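Local coordinates for protein migration inhibitory factor (Trichinella spiralis, PDB 1HFO) that belongs to the macrophage migration inhibitory factor family of small, cytokine-like proteins that assemble as trimers, at residues D74-A77 against K78-H82. Numbering follows the deposited sequence.
Sequences DHSA and KLFDH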
loop_
_atom_site.group_PDB
_atom_site.type_symbol
_atom_site.label_atom_id
_atom_site.label_comp_id
_atom_site.label_asym_id
_atom_site.label_seq_id
_atom_site.Cartn_x
_atom_site.Cartn_y
_atom_site.Cartn_z
ATOM N N ASP A 74 1.144 6.753 -21.733
ATOM C CA ASP A 74 1.753 5.630 -22.437
ATOM C C ASP A 74 1.996 4.499 -21.436
ATOM O O ASP A 74 1.722 3.327 -21.713
ATOM C CB ASP A 74 3.075 6.051 -23.083
ATOM C CG ASP A 74 3.684 4.944 -23.924
ATOM O OD1 ASP A 74 2.955 3.976 -24.230
ATOM O OD2 ASP A 74 4.879 5.039 -24.283
ATOM N N HIS A 75 2.514 4.846 -20.263
ATOM C CA HIS A 75 2.746 3.828 -19.249
ATOM C C HIS A 75 1.473 3.031 -19.017
ATOM O O HIS A 75 1.497 1.803 -18.932
ATOM C CB HIS A 75 3.146 4.455 -17.905
ATOM C CG HIS A 75 4.497 5.098 -17.906
ATOM N ND1 HIS A 75 5.494 4.739 -18.786
ATOM C CD2 HIS A 75 5.033 6.043 -17.098
ATOM C CE1 HIS A 75 6.586 5.432 -18.520
ATOM N NE2 HIS A 75 6.333 6.230 -17.499
ATOM N N SER A 76 0.359 3.751 -18.880
ATOM C CA SER A 76 -0.938 3.138 -18.605
ATOM C C SER A 76 -1.467 2.196 -19.682
ATOM O O SER A 76 -2.016 1.128 -19.381
ATOM C CB SER A 76 -1.995 4.223 -18.356
ATOM O OG SER A 76 -3.208 3.625 -17.931
ATOM N N ALA A 77 -1.333 2.613 -20.933
ATOM C CA ALA A 77 -1.808 1.807 -22.044
ATOM C C ALA A 77 -1.100 0.455 -21.994
ATOM O O ALA A 77 -1.739 -0.596 -22.017
ATOM C CB ALA A 77 -1.511 2.514 -23.350
ATOM N N LYS A 78 0.223 0.497 -21.891
ATOM C CA LYS A 78 1.033 -0.721 -21.860
ATOM C C LYS A 78 0.776 -1.621 -20.651
ATOM O O LYS A 78 0.648 -2.848 -20.784
ATOM C CB LYS A 78 2.509 -0.340 -21.916
ATOM C CG LYS A 78 2.914 0.370 -23.198
ATOM C CD LYS A 78 4.416 0.507 -23.278
ATOM C CE LYS A 78 4.827 1.750 -24.052
ATOM N NZ LYS A 78 4.216 1.798 -25.405
ATOM N N LEU A 79 0.726 -1.017 -19.462
ATOM C CA LEU A 79 0.491 -1.780 -18.250
ATOM C C LEU A 79 -0.894 -2.414 -18.232
ATOM O O LEU A 79 -1.054 -3.553 -17.804
ATOM C CB LEU A 79 0.669 -0.886 -17.006
ATOM C CG LEU A 79 2.089 -0.674 -16.471
ATOM C CD1 LEU A 79 2.995 -0.206 -17.585
ATOM C CD2 LEU A 79 2.071 0.339 -15.323
ATOM N N PHE A 80 -1.909 -1.679 -18.673
ATOM C CA PHE A 80 -3.250 -2.234 -18.674
ATOM C C PHE A 80 -3.405 -3.366 -19.678
ATOM O O PHE A 80 -4.067 -4.363 -19.393
ATOM C CB PHE A 80 -4.279 -1.150 -18.943
ATOM C CG PHE A 80 -4.712 -0.428 -17.705
ATOM C CD1 PHE A 80 -3.885 0.514 -17.105
ATOM C CD2 PHE A 80 -5.938 -0.712 -17.123
ATOM C CE1 PHE A 80 -4.283 1.173 -15.921
ATOM C CE2 PHE A 80 -6.346 -0.068 -15.952
ATOM C CZ PHE A 80 -5.505 0.881 -15.352
ATOM N N ASP A 81 -2.793 -3.211 -20.842
ATOM C CA ASP A 81 -2.839 -4.266 -21.853
ATOM C C ASP A 81 -2.185 -5.516 -21.258
ATOM O O ASP A 81 -2.729 -6.620 -21.322
ATOM C CB ASP A 81 -2.096 -3.823 -23.118
ATOM C CG ASP A 81 -1.765 -4.987 -24.040
ATOM O OD1 ASP A 81 -2.695 -5.728 -24.430
ATOM O OD2 ASP A 81 -0.569 -5.161 -24.373
ATOM N N HIS A 82 -1.031 -5.327 -20.631
ATOM C CA HIS A 82 -0.311 -6.430 -20.020
ATOM C C HIS A 82 -1.129 -7.143 -18.939
ATOM O O HIS A 82 -1.255 -8.364 -18.942
ATOM C CB HIS A 82 1.014 -5.906 -19.437
ATOM C CG HIS A 82 1.798 -6.948 -18.712
ATOM N ND1 HIS A 82 2.419 -7.994 -19.360
ATOM C CD2 HIS A 82 2.005 -7.146 -17.391
ATOM C CE1 HIS A 82 2.970 -8.794 -18.466
ATOM N NE2 HIS A 82 2.732 -8.302 -17.265
#
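D74 and K78, one helical turn apart on the exposed side of helix 69-87, are joined twice. Their backbones pair through K78 N and D74 O at 3.2 Å, an almost perfectly straight bond (N-H...O 179°). Farther out, the side chains form a salt bridge from K78 NZ to D74 OD1 at 2.8 Å, weak as a hydrogen bond; D74 OD2 stands farther off, at 3.5 Å from the same nitrogen. The nearly extended lysine chain lays CE beside the carboxylate, and the bend at its last torsion (chi4 -55°) turns NZ onto OD1. Three more i to i+4 bonds carry the helix onward: L79 N reaches H75 O, an oxygen whose place in the model is less certain, F80 N reaches S76 O at 2.9 Å, and D81 N reaches A77 O at 3.1 Å. This is the helix of the beta-alpha-beta unit that links strands 57-63 and 94-100, and its inner side lies on the sheet, with H75 and L79 touching F98 and F80 resting on M94 and I96. Buried polar groups here find partners beyond this turn. H75 NE2 is hydrogen-bonded to G66 O, while S76 OG bonds T111 O of the second subunit, tying the helix to the subunit interface. With chi1 at -173°, S76 OG swings away from its own N and also reaches the F80 ring, 3.3 Å from CD1. S76 O, already the acceptor for F80 N, approaches the rim of that ring almost level with it.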